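Local atomic coordinates of AxyAgu115A (Amphibacillus xylanus NBRC 15112, PDB entry 6NPS), a protein that acts as a family GH115 alpha-glucuronidase, a glycoside hydrolase that probably removes glucuronic acid branches from xylan-type hemicellulose. Residues G210-P215 and R444-V449; L234-G239 and G292-I297; D269-I274 and R303-T308; T330-I335 and V346-A351. The protein carries 3 engineered substitutions. All blocks are in the same frame, centred on the assembly; numbering follows the deposited sequence.

Contact 1 of 4, residues G210-P215 and R444-V449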
# COMPACT_ATOMS: atom_id res chain seq x y z
N GLY A 210 -42.12 23.52 14.84
CA GLY A 210 -41.00 24.21 15.43
C GLY A 210 -41.35 25.69 15.66
O GLY A 210 -42.38 26.22 15.20
N ASN A 211 -40.48 26.38 16.42
CA ASN A 211 -40.71 27.80 16.66
C ASN A 211 -39.42 28.62 16.71
O ASN A 211 -39.50 29.83 16.97
CB ASN A 211 -41.52 28.03 17.99
CG ASN A 211 -40.78 27.53 19.25
OD1 ASN A 211 -39.64 27.09 19.17
ND2 ASN A 211 -41.44 27.60 20.42
N TYR A 212 -38.26 28.05 16.40
CA TYR A 212 -36.99 28.72 16.66
C TYR A 212 -36.03 28.43 15.50
O TYR A 212 -35.97 27.30 15.04
CB TYR A 212 -36.40 28.21 17.99
CG TYR A 212 -35.06 28.79 18.47
CD1 TYR A 212 -33.98 27.95 18.73
CD2 TYR A 212 -34.92 30.16 18.77
CE1 TYR A 212 -32.79 28.43 19.21
CE2 TYR A 212 -33.68 30.65 19.23
CZ TYR A 212 -32.65 29.78 19.48
OH TYR A 212 -31.44 30.24 19.94
N LEU A 213 -35.29 29.44 15.06
CA LEU A 213 -34.42 29.29 13.88
C LEU A 213 -33.09 30.01 14.10
O LEU A 213 -33.08 31.15 14.59
CB LEU A 213 -35.13 29.88 12.64
CG LEU A 213 -34.36 29.91 11.32
CD1 LEU A 213 -34.21 28.50 10.76
CD2 LEU A 213 -35.10 30.80 10.33
N TRP A 214 -31.97 29.35 13.74
CA TRP A 214 -30.73 30.04 13.44
C TRP A 214 -30.60 30.13 11.93
O TRP A 214 -30.56 29.09 11.24
CB TRP A 214 -29.50 29.32 14.01
CG TRP A 214 -29.37 29.23 15.52
CD1 TRP A 214 -30.21 29.77 16.48
CD2 TRP A 214 -28.34 28.53 16.22
NE1 TRP A 214 -29.75 29.41 17.74
CE2 TRP A 214 -28.61 28.66 17.61
CE3 TRP A 214 -27.21 27.77 15.81
CZ2 TRP A 214 -27.81 28.06 18.59
CZ3 TRP A 214 -26.43 27.17 16.78
CH2 TRP A 214 -26.73 27.31 18.16
N PRO A 215 -30.51 31.32 11.37
CA PRO A 215 -30.47 31.47 9.91
C PRO A 215 -29.08 31.25 9.36
O PRO A 215 -28.09 31.09 10.08
CB PRO A 215 -30.91 32.91 9.70
CG PRO A 215 -30.34 33.62 10.91
CD PRO A 215 -30.45 32.63 12.06
N ARG A 444 -34.52 20.56 28.67
CA ARG A 444 -35.90 20.61 28.22
C ARG A 444 -36.36 21.97 27.73
O ARG A 444 -37.51 22.09 27.31
CB ARG A 444 -36.84 20.16 29.35
CG ARG A 444 -36.64 18.71 29.70
CD ARG A 444 -37.44 18.31 30.91
NE ARG A 444 -37.03 16.99 31.34
CZ ARG A 444 -37.61 16.31 32.32
NH1 ARG A 444 -38.66 16.84 32.98
NH2 ARG A 444 -37.15 15.13 32.68
N ASP A 445 -35.52 23.00 27.78
CA ASP A 445 -35.98 24.32 27.40
C ASP A 445 -35.72 24.67 25.95
O ASP A 445 -36.52 25.38 25.33
CB ASP A 445 -35.35 25.36 28.32
CG ASP A 445 -36.06 25.44 29.67
OD1 ASP A 445 -35.97 24.47 30.46
OD2 ASP A 445 -36.75 26.45 29.91
N LEU A 446 -34.64 24.17 25.37
CA LEU A 446 -34.34 24.55 24.00
C LEU A 446 -33.66 23.38 23.31
O LEU A 446 -32.73 22.81 23.86
CB LEU A 446 -33.44 25.81 23.98
CG LEU A 446 -33.09 26.39 22.61
CD1 LEU A 446 -32.82 27.92 22.73
CD2 LEU A 446 -31.85 25.73 22.08
N TRP A 447 -34.11 23.04 22.09
CA TRP A 447 -33.48 22.00 21.29
C TRP A 447 -33.30 22.56 19.89
O TRP A 447 -34.28 22.95 19.25
CB TRP A 447 -34.33 20.72 21.16
CG TRP A 447 -34.38 19.75 22.29
CD1 TRP A 447 -33.96 19.93 23.59
CD2 TRP A 447 -34.94 18.42 22.23
NE1 TRP A 447 -34.21 18.80 24.32
CE2 TRP A 447 -34.82 17.86 23.51
CE3 TRP A 447 -35.53 17.66 21.21
CZ2 TRP A 447 -35.26 16.58 23.81
CZ3 TRP A 447 -35.97 16.36 21.51
CH2 TRP A 447 -35.84 15.85 22.81
N ILE A 448 -32.07 22.56 19.38
CA ILE A 448 -31.88 23.00 18.01
C ILE A 448 -30.91 22.03 17.31
O ILE A 448 -29.96 21.54 17.93
CB ILE A 448 -31.39 24.46 17.99
CG1 ILE A 448 -31.22 24.96 16.55
CG2 ILE A 448 -30.10 24.61 18.84
CD1 ILE A 448 -31.25 26.51 16.40
N VAL A 449 -31.16 21.73 16.04
CA VAL A 449 -30.28 20.80 15.31
C VAL A 449 -29.68 21.50 14.10
O VAL A 449 -30.37 22.22 13.38
CB VAL A 449 -31.02 19.49 14.93
CG1 VAL A 449 -32.36 19.77 14.18
CG2 VAL A 449 -30.11 18.58 14.06

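Contact 2 of 4, residues L234-G239 and G292-I297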
# COMPACT_ATOMS: atom_id res chain seq x y z
N LEU A 234 -40.49 39.52 8.65
CA LEU A 234 -41.34 38.38 8.29
C LEU A 234 -41.32 37.31 9.38
O LEU A 234 -42.37 36.76 9.74
CB LEU A 234 -40.87 37.78 6.94
CG LEU A 234 -41.75 36.68 6.31
CD1 LEU A 234 -43.18 37.22 6.09
CD2 LEU A 234 -41.18 36.12 5.01
N ALA A 235 -40.14 36.99 9.92
CA ALA A 235 -40.08 36.02 11.02
C ALA A 235 -40.98 36.46 12.17
O ALA A 235 -41.76 35.67 12.72
CB ALA A 235 -38.63 35.84 11.50
N ASP A 236 -40.84 37.72 12.57
CA ASP A 236 -41.60 38.26 13.69
C ASP A 236 -43.10 38.23 13.41
O ASP A 236 -43.89 37.97 14.31
CB ASP A 236 -41.12 39.68 13.95
CG ASP A 236 -41.93 40.37 15.02
OD1 ASP A 236 -41.68 40.08 16.22
OD2 ASP A 236 -42.80 41.19 14.66
N GLU A 237 -43.51 38.50 12.17
CA GLU A 237 -44.92 38.39 11.79
C GLU A 237 -45.44 36.96 12.00
O GLU A 237 -46.53 36.75 12.55
CB GLU A 237 -45.08 38.82 10.34
CG GLU A 237 -46.51 38.96 9.90
CD GLU A 237 -46.64 39.54 8.50
OE1 GLU A 237 -45.67 39.45 7.71
OE2 GLU A 237 -47.72 40.09 8.21
N TYR A 238 -44.69 35.96 11.56
CA TYR A 238 -45.11 34.59 11.73
C TYR A 238 -44.91 34.07 13.15
O TYR A 238 -45.41 32.99 13.46
CB TYR A 238 -44.32 33.68 10.79
CG TYR A 238 -44.76 33.65 9.34
CD1 TYR A 238 -46.09 33.38 8.98
CD2 TYR A 238 -43.85 33.85 8.32
CE1 TYR A 238 -46.48 33.32 7.66
CE2 TYR A 238 -44.22 33.80 7.00
CZ TYR A 238 -45.53 33.54 6.66
OH TYR A 238 -45.88 33.49 5.33
N GLY A 239 -44.18 34.78 14.00
CA GLY A 239 -43.84 34.23 15.30
C GLY A 239 -42.77 33.16 15.26
O GLY A 239 -42.69 32.34 16.17
N GLY A 292 -33.88 44.47 18.82
CA GLY A 292 -34.27 44.00 20.14
C GLY A 292 -35.77 43.92 20.36
O GLY A 292 -36.21 43.21 21.27
N HIS A 293 -36.56 44.60 19.55
CA HIS A 293 -38.01 44.60 19.78
C HIS A 293 -38.74 43.49 19.02
O HIS A 293 -39.96 43.35 19.19
CB HIS A 293 -38.60 45.95 19.43
CG HIS A 293 -38.41 46.34 18.00
ND1 HIS A 293 -37.17 46.65 17.48
CD2 HIS A 293 -39.29 46.50 16.99
CE1 HIS A 293 -37.30 46.97 16.20
NE2 HIS A 293 -38.58 46.89 15.88
N PHE A 294 -38.03 42.72 18.20
CA PHE A 294 -38.60 41.56 17.55
C PHE A 294 -38.50 40.36 18.48
O PHE A 294 -37.82 40.40 19.51
CB PHE A 294 -37.89 41.29 16.23
CG PHE A 294 -37.99 42.41 15.25
CD1 PHE A 294 -39.19 42.67 14.61
CD2 PHE A 294 -36.89 43.21 14.96
CE1 PHE A 294 -39.29 43.72 13.70
CE2 PHE A 294 -36.98 44.23 14.05
CZ PHE A 294 -38.19 44.50 13.43
N GLU A 295 -39.18 39.27 18.12
CA GLU A 295 -39.20 38.09 18.99
C GLU A 295 -37.95 37.25 18.72
O GLU A 295 -37.78 36.70 17.62
CB GLU A 295 -40.48 37.28 18.78
CG GLU A 295 -40.74 36.28 19.90
CD GLU A 295 -42.08 35.53 19.79
OE1 GLU A 295 -42.78 35.63 18.74
OE2 GLU A 295 -42.43 34.82 20.77
N ASN A 296 -37.07 37.13 19.72
CA ASN A 296 -35.82 36.41 19.50
C ASN A 296 -35.29 35.95 20.85
O ASN A 296 -35.82 36.31 21.91
CB ASN A 296 -34.80 37.29 18.75
CG ASN A 296 -34.74 38.70 19.30
OD1 ASN A 296 -34.62 38.89 20.53
ND2 ASN A 296 -34.87 39.70 18.42
N ILE A 297 -34.28 35.11 20.81
CA ILE A 297 -33.51 34.77 22.00
C ILE A 297 -32.14 35.39 21.79
O ILE A 297 -31.53 35.22 20.72
CB ILE A 297 -33.43 33.24 22.19
CG1 ILE A 297 -34.85 32.69 22.48
CG2 ILE A 297 -32.44 32.86 23.31
CD1 ILE A 297 -34.85 31.15 22.52
O HOH W 1 -43.77 37.70 17.19
O HOH W 2 -42.13 41.09 18.75

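Contact 3 of 4, residues D269-I274 and R303-T308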
# COMPACT_ATOMS: atom_id res chain seq x y z
N ASP A 269 -11.70 48.15 15.30
CA ASP A 269 -11.22 47.24 14.25
C ASP A 269 -10.49 46.05 14.88
O ASP A 269 -9.34 45.73 14.56
CB ASP A 269 -10.30 47.95 13.25
CG ASP A 269 -10.34 47.30 11.88
OD1 ASP A 269 -9.97 47.96 10.88
OD2 ASP A 269 -10.75 46.12 11.80
N ALA A 270 -11.17 45.37 15.80
CA ALA A 270 -10.59 44.26 16.54
C ALA A 270 -11.72 43.51 17.23
O ALA A 270 -12.44 44.10 18.05
CB ALA A 270 -9.56 44.75 17.56
N TRP A 271 -11.92 42.24 16.88
CA TRP A 271 -12.90 41.39 17.56
C TRP A 271 -12.24 40.93 18.86
O TRP A 271 -11.71 39.82 18.97
CB TRP A 271 -13.32 40.23 16.68
CG TRP A 271 -14.51 39.49 17.20
CD1 TRP A 271 -14.54 38.20 17.66
CD2 TRP A 271 -15.85 39.99 17.31
NE1 TRP A 271 -15.81 37.87 18.05
CE2 TRP A 271 -16.64 38.94 17.85
CE3 TRP A 271 -16.46 41.21 17.00
CZ2 TRP A 271 -18.00 39.09 18.10
CZ3 TRP A 271 -17.82 41.35 17.25
CH2 TRP A 271 -18.58 40.30 17.79
N ASN A 272 -12.23 41.83 19.84
CA ASN A 272 -11.37 41.70 21.01
C ASN A 272 -11.91 42.62 22.10
O ASN A 272 -11.77 43.84 22.01
CB ASN A 272 -9.93 42.06 20.65
CG ASN A 272 -8.94 41.66 21.73
OD1 ASN A 272 -9.11 42.01 22.90
ND2 ASN A 272 -7.90 40.92 21.35
N PHE A 273 -12.56 42.03 23.10
CA PHE A 273 -13.16 42.82 24.18
C PHE A 273 -12.11 43.44 25.09
O PHE A 273 -12.43 44.37 25.84
CB PHE A 273 -14.11 41.95 24.99
CG PHE A 273 -15.05 42.73 25.86
CD1 PHE A 273 -16.12 43.42 25.31
CD2 PHE A 273 -14.87 42.76 27.23
CE1 PHE A 273 -16.99 44.13 26.11
CE2 PHE A 273 -15.74 43.48 28.03
CZ PHE A 273 -16.80 44.16 27.46
N ILE A 274 -10.88 42.93 25.06
CA ILE A 274 -9.81 43.51 25.87
C ILE A 274 -9.27 44.78 25.23
O ILE A 274 -9.21 45.84 25.86
CB ILE A 274 -8.70 42.47 26.10
CG1 ILE A 274 -9.25 41.24 26.83
CG2 ILE A 274 -7.51 43.08 26.86
CD1 ILE A 274 -8.61 39.94 26.37
N ARG A 303 -17.33 34.19 21.39
CA ARG A 303 -16.38 33.27 20.77
C ARG A 303 -15.76 33.96 19.55
O ARG A 303 -16.30 34.96 19.08
CB ARG A 303 -17.08 31.97 20.35
CG ARG A 303 -17.21 30.95 21.47
CD ARG A 303 -17.68 29.61 20.94
NE ARG A 303 -16.58 28.82 20.39
CZ ARG A 303 -16.49 28.46 19.11
NH1 ARG A 303 -17.44 28.80 18.25
NH2 ARG A 303 -15.46 27.74 18.70
N GLY A 304 -14.65 33.44 19.04
CA GLY A 304 -14.00 34.04 17.90
C GLY A 304 -14.87 33.99 16.66
O GLY A 304 -15.89 33.28 16.59
N GLU A 305 -14.46 34.78 15.67
CA GLU A 305 -15.22 34.90 14.43
C GLU A 305 -15.04 33.66 13.55
O GLU A 305 -13.94 33.10 13.44
CB GLU A 305 -14.78 36.14 13.66
CG GLU A 305 -15.25 37.42 14.29
CD GLU A 305 -14.86 38.63 13.48
OE1 GLU A 305 -13.73 38.63 12.93
OE2 GLU A 305 -15.69 39.55 13.36
N ALA A 306 -16.14 33.26 12.91
CA ALA A 306 -16.18 32.07 12.05
C ALA A 306 -15.75 30.83 12.82
O ALA A 306 -14.83 30.11 12.41
CB ALA A 306 -15.34 32.27 10.79
N ASP A 307 -16.42 30.58 13.95
CA ASP A 307 -16.25 29.36 14.76
C ASP A 307 -14.77 29.11 15.09
O ASP A 307 -14.20 28.07 14.76
CB ASP A 307 -16.88 28.15 14.06
CG ASP A 307 -16.98 26.92 14.98
OD1 ASP A 307 -17.42 27.08 16.14
OD2 ASP A 307 -16.64 25.79 14.55
N THR A 308 -14.16 30.10 15.73
CA THR A 308 -12.82 29.98 16.29
C THR A 308 -12.87 30.20 17.80
O THR A 308 -13.92 30.53 18.37
CB THR A 308 -11.82 30.97 15.62
OG1 THR A 308 -12.31 32.31 15.72
CG2 THR A 308 -11.58 30.62 14.14

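Contact 4 of 4, residues T330-I335 and V346-A351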
# COMPACT_ATOMS: atom_id res chain seq x y z
N THR A 330 -21.41 42.87 30.94
CA THR A 330 -21.65 44.01 30.05
C THR A 330 -22.91 43.80 29.22
O THR A 330 -23.75 44.70 29.10
CB THR A 330 -20.43 44.22 29.13
OG1 THR A 330 -19.24 44.40 29.90
CG2 THR A 330 -20.64 45.44 28.24
N GLN A 331 -23.04 42.62 28.61
CA GLN A 331 -24.17 42.34 27.74
C GLN A 331 -25.49 42.47 28.49
O GLN A 331 -26.43 43.12 28.01
CB GLN A 331 -24.00 40.97 27.10
CG GLN A 331 -22.91 40.91 26.02
CD GLN A 331 -22.49 39.50 25.71
OE1 GLN A 331 -22.66 38.61 26.53
NE2 GLN A 331 -21.92 39.29 24.52
N ASN A 332 -25.56 41.92 29.72
CA ASN A 332 -26.79 42.05 30.49
C ASN A 332 -27.16 43.49 30.74
O ASN A 332 -28.35 43.85 30.75
CB ASN A 332 -26.66 41.31 31.81
CG ASN A 332 -26.95 39.82 31.66
OD1 ASN A 332 -27.52 39.38 30.65
ND2 ASN A 332 -26.55 39.05 32.66
N LYS A 333 -26.14 44.33 30.99
CA LYS A 333 -26.36 45.77 31.24
C LYS A 333 -26.95 46.44 30.00
O LYS A 333 -27.90 47.22 30.10
CB LYS A 333 -25.05 46.45 31.63
CG LYS A 333 -25.21 47.56 32.65
CD LYS A 333 -24.20 48.68 32.41
CE LYS A 333 -24.72 50.01 32.92
NZ LYS A 333 -23.92 51.15 32.42
N LEU A 334 -26.39 46.13 28.84
CA LEU A 334 -26.93 46.59 27.57
C LEU A 334 -28.37 46.11 27.36
O LEU A 334 -29.25 46.89 26.98
CB LEU A 334 -26.02 46.12 26.44
CG LEU A 334 -24.67 46.82 26.34
CD1 LEU A 334 -23.96 46.17 25.15
CD2 LEU A 334 -24.85 48.32 26.20
N ILE A 335 -28.64 44.85 27.67
CA ILE A 335 -29.98 44.32 27.42
C ILE A 335 -31.01 45.03 28.31
O ILE A 335 -32.05 45.48 27.83
CB ILE A 335 -29.98 42.79 27.60
CG1 ILE A 335 -29.20 42.15 26.45
CG2 ILE A 335 -31.41 42.25 27.69
CD1 ILE A 335 -28.77 40.70 26.71
N VAL A 346 -36.45 38.64 29.47
CA VAL A 346 -35.73 38.61 28.20
C VAL A 346 -35.09 37.24 28.03
O VAL A 346 -34.14 36.91 28.75
CB VAL A 346 -34.68 39.73 28.11
CG1 VAL A 346 -34.06 39.71 26.72
CG2 VAL A 346 -35.36 41.05 28.40
N PRO A 347 -35.53 36.44 27.07
CA PRO A 347 -34.89 35.13 26.84
C PRO A 347 -33.45 35.31 26.37
O PRO A 347 -33.18 36.02 25.39
CB PRO A 347 -35.76 34.47 25.76
CG PRO A 347 -37.06 35.24 25.77
CD PRO A 347 -36.68 36.67 26.18
N ARG A 348 -32.53 34.68 27.07
CA ARG A 348 -31.13 34.73 26.72
C ARG A 348 -30.55 33.33 26.82
O ARG A 348 -31.09 32.46 27.53
CB ARG A 348 -30.34 35.68 27.63
CG ARG A 348 -30.75 37.14 27.56
CD ARG A 348 -30.42 37.87 28.87
NE ARG A 348 -31.30 37.45 29.96
CZ ARG A 348 -30.96 37.41 31.24
NH1 ARG A 348 -29.74 37.79 31.63
NH2 ARG A 348 -31.84 37.01 32.15
N MET A 349 -29.45 33.11 26.08
CA MET A 349 -28.84 31.79 25.98
C MET A 349 -27.32 31.95 25.95
O MET A 349 -26.78 32.82 25.26
CB MET A 349 -29.31 31.06 24.71
CG MET A 349 -28.72 29.64 24.51
SD MET A 349 -27.28 29.69 23.36
CE MET A 349 -28.13 29.92 21.79
N LEU A 350 -26.64 31.08 26.70
CA LEU A 350 -25.18 31.00 26.68
C LEU A 350 -24.81 29.62 26.17
O LEU A 350 -25.26 28.61 26.72
CB LEU A 350 -24.61 31.27 28.07
CG LEU A 350 -23.11 30.95 28.10
CD1 LEU A 350 -22.34 32.00 27.28
CD2 LEU A 350 -22.63 30.92 29.54
N ALA A 351 -24.04 29.57 25.09
CA ALA A 351 -23.66 28.30 24.50
C ALA A 351 -22.45 27.74 25.23
O ALA A 351 -21.42 28.41 25.32
CB ALA A 351 -23.35 28.49 23.02

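Contact 1 of 4, residues G210-P215 and R444-V449
I448 is the residue that joins both aromatic side chains of segment 210-215, W214 and Y212, and its branches divide the work. From CB, which is directed at the facing segment, the CG2 methyl reaches the six-membered part of the indole, 4.1 Å from W214 CZ2. The other branch leaves with CG1 anti to the backbone N (chi1 -178°) and carries CD1 out over the five-membered ring of W214. There CD1 stands 3.3 Å from the ring centroid and only 5° off the normal, which defines a close CH-pi contact over the face. The same methyl is also 3.7 Å from Y212 CE1, approaching that ring obliquely.

Strands 212-214 and 446-450 belong to the eight-stranded parallel sheet of a TIM-barrel domain, with strand 170-174 lying between them. The two are therefore not sheet neighbours: the axes of 212-214 and 446-449 come no nearer than 8.3 Å, and inward side chains fill the interval. L213 turns the other way, onto helix 195-207, as W447 does onto helix 458-469.

L446 extends the apolar patch: its CD1 lies 3.6 Å from Y212 CE1, oblique to the ring, and the two side chains cross at about a right angle. The two aromatic groups are fixed relative to each other by W214 NE1, which donates to Y212 OH at 2.9 Å with an N-H...O angle of 164°. The hydroxyl lies practically in the indole plane, so this bond uses the ring edge and leaves one face to I448. F174 meets W214 edge-to-face, and a glycerol, probably from the crystallisation liquor though such molecules often mark pockets, lies about 5 Å from the W214 side chain.

Contact 2 of 4, residues L234-G239 and G292-I297
D236, in the last turn of helix 230-238, faces F294 and E295 in the loop that leads to strand 298-300. The helix ends in a Schellman motif with G239 as its C-prime residue: the positive phi of 75° turns the chain out toward strand 241-242 of the TIM barrel. E295 and I297 pair through their backbones with M242 of that strand, which places the contact at the junction of the third and fourth barrel strands.

One direct hydrogen bond spans the segments. E295 N donates to D236 OD1 at 3.2 Å, a bent bond (142°) that meets the oxygen on its anti side and 21° out of the carboxylate plane. The D236 torsion, with CG anti to the backbone N, swings the carboxylate across to the loop.

Water adds to this grip. One molecule donates to D236 OD1 at 2.8 Å and also to H293 O, tying the carboxylate to the peptide before F294. A second water lies close to both D236 O and E295 OE1.

Among the charged groups, the carboxylates of D236 and E295 keep apart, OD1 to OE1 being 5.2 Å. R121 probably offsets the like charges, since its NH1 forms a salt bridge with E295 OE1 and a hydrogen bond with G239 O.

Van der Waals packing comes from the F294 ring. It presents its edge to D236, the ring and carboxylate planes standing steeply to one another, with F294 CD1 3.6 Å from D236 CG and nearly as close to D236 CB.

Contact 3 of 4, residues D269-I274 and R303-T308
The nearest CA pair, W271 and G304, is 7.4 Å apart, and W271 centres an inverse gamma turn; across this gap the W271 side chain reaches the backbone of R303 and the side chain of E305. W271 NE1 donates to R303 O at 3.1 Å, and the bond is nearly straight at 168°. The carbonyl oxygen lies almost in the ring plane, at the indole edge, although the donor is tilted 25° from the carbonyl's own plane.

One face of the same ring is met by E305. Its CG stands 3.6 Å from the centroid of the five-membered ring, a CH-pi contact made from above. Beyond CG the chain stays extended and the carboxylate lies nearly parallel to the indole, the two planes 14° apart, with E305 OE2 4.0 Å from W271 CD2.

Both segments are beta-alpha loops of the TIM barrel. Residues 269-274 lie in the long connection from strand 241-242, after the short helix 256-260 and before helix 277-291; residues 303-308 lead from strand 298-300 toward helix 317-338. I280 and W284 of helix 277-291 support the indole.

Segment 303-308 is braced from within. R303 NH1 forms a salt bridge with D307 OD1 at 2.7 Å, while R303 NE pairs with E355. T308 OG1 donates to E305 O at 2.9 Å from above the carbonyl plane, holding the chain that carries the glutamate.

Contact 4 of 4, residues T330-I335 and V346-A351
N332 OD1 receives a hydrogen bond from R348 NH1 at 2.9 Å, the one hydrogen bond between segments 330-335 and 346-351. The pair belongs to a beta-alpha-beta unit of the TIM barrel, in which strand 298-300, helix 317-338 and strand 348-351 follow in order and the two strands lie side by side. The acceptor sits near the guanidinium plane, whereas the donor comes from above the amide, 49° out of its carbonyl plane and so off the lone pairs. N332 ND2 is held separately by E374, which should limit rotation of the amide.

R348 is also held from within its own segment, by the residue two positions earlier, just ahead of the strand. NE donates to V346 O at 3.1 Å along a nearly straight N-H...O line (165°), with the oxygen at the guanidinium edge. A bend at chi3 (-72°) turns the head group aside so that NE and NH1 can serve the two acceptors at once.

Apolar packing lies beside these bonds. I335 spreads its two branches over two residues: CD1 rests on the aliphatic part of the arginine, 3.9 Å from R348 CD, while CG2 touches V346 CG1 at 3.8 Å.

How the contacts relate
Followed from the N terminus, strand 212-214 opens contact 1, which closes only at strand 446-450, so the other three contacts nest within its loop. Contact 2 opens next, at the end of helix 230-238, and contact 3 opens at 269-274 before 292-297 closes contact 2; these two therefore cross, contact 3 closing at 303-308. Contact 4 then follows in series, opening on helix 317-338 and closing soon afterwards on strand 348-351. I297, just ahead of strand 298-300, joins contact 2 to contacts 1 and 4: its CD1 is 3.5 Å from Y212 CE2, and it also packs on P347 and M349. F273 links contact 3 to contact 4 through T330.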